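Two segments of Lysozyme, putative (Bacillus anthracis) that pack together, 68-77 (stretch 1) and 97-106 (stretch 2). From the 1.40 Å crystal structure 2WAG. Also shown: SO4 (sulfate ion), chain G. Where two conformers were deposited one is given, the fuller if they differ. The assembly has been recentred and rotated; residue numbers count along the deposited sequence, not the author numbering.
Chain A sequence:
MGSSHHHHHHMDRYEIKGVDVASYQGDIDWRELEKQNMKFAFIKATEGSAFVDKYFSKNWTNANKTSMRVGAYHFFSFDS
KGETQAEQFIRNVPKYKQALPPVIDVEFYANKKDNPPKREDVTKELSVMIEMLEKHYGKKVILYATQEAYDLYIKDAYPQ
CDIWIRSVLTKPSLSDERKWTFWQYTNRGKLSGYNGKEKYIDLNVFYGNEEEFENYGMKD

Stretch 1 (68-77) MRVGAYHFFS
Stretch 2 (97-106) KQALPPVIDV

In parallel β-strands the hydrogen bonds do not join paired residues directly; alternate residues turn N and O to the neighbour, and each bonds the two residues that flank its paired partner. Two segments of this putative lysozyme illustrate the pattern. Residues 69-75 form a strand with phi from -134° to -81° and psi from 113° to 176°. Residues 103-106 run beside it in the same sense, the axes 34° apart and 4.6 Å at closest approach. The register pairs Tyr73 with Val103, His74 with Ile104 and Phe75 with Asp105, at CA-CA distances of 4.5, 4.9 and 4.8 Å.

The backbone ladder alternates donors: Val103 N to Ala72 O (3.2 Å), His74 N to Val103 O (2.9 Å), Asp105 N to His74 O (2.8 Å) and Phe76 N to Asp105 O (2.9 Å). His74 thus bonds either side of Ile104. Leu100 N also reaches Val70 O at 2.9 Å, but Pro101 and Pro102, extended near phi -65° and psi 150°, have no amide hydrogens to give. One water bridges the gap beside them, accepting from Ala72 N (2.9 Å) and donating to Leu100 O (2.8 Å).

Polar side-chain contact concentrates at Arg69 (chi1 m, chi2 t, chi3 p). Its NH1 donates to Gln98 O at 2.9 Å near the guanidinium plane, while a second water accepts from Arg69 NE and donates to Gln98 O, both at 2.9 Å. Leu100 (m, t) covers one guanidinium face, CD2 lying 3.8 Å from Arg69 CZ.

Side chains follow strand alternation. Tyr73 (p), Val103 (t), Phe75 (t) and Asp105 (t) share one face; Tyr73 CB meets Val103 CB at 3.6 Å. Asp105 OD1 lies 3.8 Å from Phe75 CE1, and Asp105 OD2, hydrogen-bonded elsewhere in the structure, lies 3.7 Å from Tyr73 CE1. His74 (t) and Ile104 (m, t) occupy the other. Phe76 (t) sets CB 4.0 Å from Ile104 CG2. Gly71 permits close approach: its CA is 3.9 Å from Leu100 CB, where an ideal CB would clash at 3.0 Å.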

# COMPACT_ATOMS: atom_id res chain seq x y z
N MET A 68 -17.38 8.33 -18.28
CA MET A 68 -15.97 8.48 -17.88
C MET A 68 -15.04 8.21 -19.04
O MET A 68 -15.36 7.41 -19.92
CB MET A 68 -15.61 7.50 -16.75
CG MET A 68 -16.43 7.73 -15.44
SD MET A 68 -16.35 6.42 -14.17
CE MET A 68 -14.60 6.60 -13.82
N ARG A 69 -13.88 8.86 -19.05
CA ARG A 69 -12.85 8.49 -20.03
C ARG A 69 -12.14 7.26 -19.49
O ARG A 69 -11.80 7.21 -18.31
CB ARG A 69 -11.87 9.64 -20.24
CG ARG A 69 -12.51 10.92 -20.75
CD ARG A 69 -11.55 11.75 -21.59
NE ARG A 69 -11.28 11.03 -22.83
CZ ARG A 69 -10.27 11.29 -23.66
NH1 ARG A 69 -10.11 10.52 -24.74
NH2 ARG A 69 -9.45 12.28 -23.40
N VAL A 70 -11.93 6.26 -20.35
CA VAL A 70 -11.44 4.97 -19.88
C VAL A 70 -10.21 4.52 -20.65
O VAL A 70 -10.16 4.62 -21.89
CB VAL A 70 -12.55 3.88 -20.01
CG1 VAL A 70 -12.07 2.55 -19.48
CG2 VAL A 70 -13.81 4.31 -19.31
N GLY A 71 -9.20 4.04 -19.92
CA GLY A 71 -8.02 3.46 -20.53
C GLY A 71 -7.67 2.16 -19.83
O GLY A 71 -8.28 1.79 -18.81
N ALA A 72 -6.66 1.49 -20.35
CA ALA A 72 -6.18 0.22 -19.78
C ALA A 72 -4.70 0.31 -19.49
O ALA A 72 -3.97 1.03 -20.16
CB ALA A 72 -6.45 -0.93 -20.76
N TYR A 73 -4.25 -0.45 -18.49
CA TYR A 73 -2.83 -0.53 -18.21
C TYR A 73 -2.28 -1.95 -18.28
O TYR A 73 -3.00 -2.93 -18.05
CB TYR A 73 -2.44 0.15 -16.89
CG TYR A 73 -2.72 -0.53 -15.57
CD1 TYR A 73 -1.80 -1.43 -15.02
CD2 TYR A 73 -3.84 -0.16 -14.81
CE1 TYR A 73 -2.02 -1.96 -13.74
CE2 TYR A 73 -4.05 -0.66 -13.53
CZ TYR A 73 -3.14 -1.57 -13.01
OH TYR A 73 -3.30 -2.11 -11.75
N HIS A 74 -0.99 -2.01 -18.58
CA HIS A 74 -0.21 -3.23 -18.57
C HIS A 74 0.76 -3.17 -17.40
O HIS A 74 1.47 -2.19 -17.23
CB HIS A 74 0.66 -3.30 -19.83
CG HIS A 74 1.43 -4.57 -19.92
ND1 HIS A 74 2.77 -4.69 -19.61
CD2 HIS A 74 1.00 -5.80 -20.24
CE1 HIS A 74 3.13 -5.96 -19.75
NE2 HIS A 74 2.08 -6.65 -20.15
N PHE A 75 0.81 -4.24 -16.61
CA PHE A 75 1.79 -4.31 -15.54
C PHE A 75 3.07 -4.97 -16.08
O PHE A 75 3.07 -6.14 -16.45
CB PHE A 75 1.22 -5.04 -14.32
CG PHE A 75 2.04 -4.84 -13.08
CD1 PHE A 75 1.60 -4.00 -12.05
CD2 PHE A 75 3.26 -5.46 -12.96
CE1 PHE A 75 2.39 -3.81 -10.92
CE2 PHE A 75 4.05 -5.28 -11.84
CZ PHE A 75 3.61 -4.45 -10.81
N PHE A 76 4.14 -4.19 -16.17
CA PHE A 76 5.38 -4.63 -16.79
C PHE A 76 6.08 -5.75 -16.03
O PHE A 76 6.13 -5.74 -14.79
CB PHE A 76 6.30 -3.41 -16.89
CG PHE A 76 7.57 -3.63 -17.68
CD1 PHE A 76 7.56 -3.77 -19.06
CD2 PHE A 76 8.80 -3.65 -17.01
CE1 PHE A 76 8.77 -3.97 -19.77
CE2 PHE A 76 9.99 -3.80 -17.71
CZ PHE A 76 9.98 -3.97 -19.08
N SER A 77 6.63 -6.70 -16.78
CA SER A 77 7.49 -7.74 -16.24
C SER A 77 8.94 -7.48 -16.62
O SER A 77 9.24 -7.13 -17.77
CB SER A 77 7.07 -9.10 -16.80
OG SER A 77 8.04 -10.06 -16.42
N LYS A 97 -11.00 5.12 -30.52
CA LYS A 97 -10.50 6.47 -30.67
C LYS A 97 -10.69 7.32 -29.42
O LYS A 97 -9.84 8.16 -29.11
CB LYS A 97 -11.19 7.14 -31.87
CG LYS A 97 -10.58 8.49 -32.23
CD LYS A 97 -11.10 8.99 -33.58
N GLN A 98 -11.80 7.12 -28.73
CA GLN A 98 -12.13 7.93 -27.56
C GLN A 98 -11.50 7.43 -26.25
O GLN A 98 -11.63 8.08 -25.22
CB GLN A 98 -13.65 8.05 -27.39
CG GLN A 98 -14.38 8.61 -28.62
CD GLN A 98 -13.91 9.99 -29.02
OE1 GLN A 98 -13.61 10.83 -28.17
NE2 GLN A 98 -13.87 10.24 -30.33
N ALA A 99 -10.85 6.31 -26.28
CA ALA A 99 -10.17 5.80 -25.11
C ALA A 99 -9.02 6.69 -24.70
O ALA A 99 -8.46 7.40 -25.47
CB ALA A 99 -9.64 4.42 -25.37
N LEU A 100 -8.65 6.57 -23.43
CA LEU A 100 -7.38 7.16 -23.00
C LEU A 100 -6.19 6.38 -23.58
O LEU A 100 -6.33 5.23 -23.96
CB LEU A 100 -7.32 7.18 -21.47
CG LEU A 100 -8.35 8.11 -20.83
CD1 LEU A 100 -8.42 7.86 -19.33
CD2 LEU A 100 -7.97 9.55 -21.11
N PRO A 101 -5.01 7.01 -23.63
CA PRO A 101 -3.83 6.31 -24.13
C PRO A 101 -3.49 5.11 -23.25
O PRO A 101 -3.84 5.07 -22.06
CB PRO A 101 -2.73 7.36 -24.04
CG PRO A 101 -3.48 8.70 -24.06
CD PRO A 101 -4.73 8.41 -23.28
N PRO A 102 -2.76 4.14 -23.82
CA PRO A 102 -2.32 3.00 -23.03
C PRO A 102 -1.30 3.39 -21.98
O PRO A 102 -0.54 4.35 -22.16
CB PRO A 102 -1.65 2.08 -24.06
CG PRO A 102 -1.42 2.88 -25.25
CD PRO A 102 -2.24 4.13 -25.21
N VAL A 103 -1.33 2.66 -20.87
CA VAL A 103 -0.37 2.84 -19.80
C VAL A 103 0.49 1.59 -19.60
O VAL A 103 -0.01 0.52 -19.61
CB VAL A 103 -1.09 3.12 -18.49
CG1 VAL A 103 -0.16 3.14 -17.30
CG2 VAL A 103 -1.96 4.37 -18.58
N ILE A 104 1.80 1.82 -19.41
CA ILE A 104 2.67 0.75 -18.94
C ILE A 104 3.10 1.10 -17.51
O ILE A 104 3.65 2.18 -17.28
CB ILE A 104 3.90 0.53 -19.83
CG1 ILE A 104 3.51 0.35 -21.30
CG2 ILE A 104 4.66 -0.68 -19.32
CD1 ILE A 104 4.69 0.46 -22.25
N ASP A 105 2.84 0.17 -16.59
CA ASP A 105 3.09 0.34 -15.18
C ASP A 105 4.42 -0.34 -14.83
O ASP A 105 4.54 -1.57 -14.99
CB ASP A 105 1.88 -0.27 -14.44
CG ASP A 105 1.98 -0.23 -12.93
OD1 ASP A 105 3.09 -0.40 -12.36
OD2 ASP A 105 0.89 -0.08 -12.32
N VAL A 106 5.40 0.46 -14.44
CA VAL A 106 6.77 -0.03 -14.16
C VAL A 106 7.06 0.18 -12.67
O VAL A 106 7.18 1.33 -12.20
CB VAL A 106 7.81 0.72 -15.01
CG1 VAL A 106 9.20 0.17 -14.76
CG2 VAL A 106 7.45 0.69 -16.50
S SO4 G . 6.52 -13.07 -17.42
O1 SO4 G . 6.27 -12.63 -16.05
O2 SO4 G . 5.47 -13.04 -18.43
O3 SO4 G . 7.44 -14.21 -17.55
O4 SO4 G . 7.37 -11.95 -17.88
O HOH W 1 -13.61 9.62 -23.68
O HOH W 2 -13.18 6.65 -23.01
O HOH W 3 -5.94 2.62 -22.89
O HOH W 4 6.26 -3.27 -13.34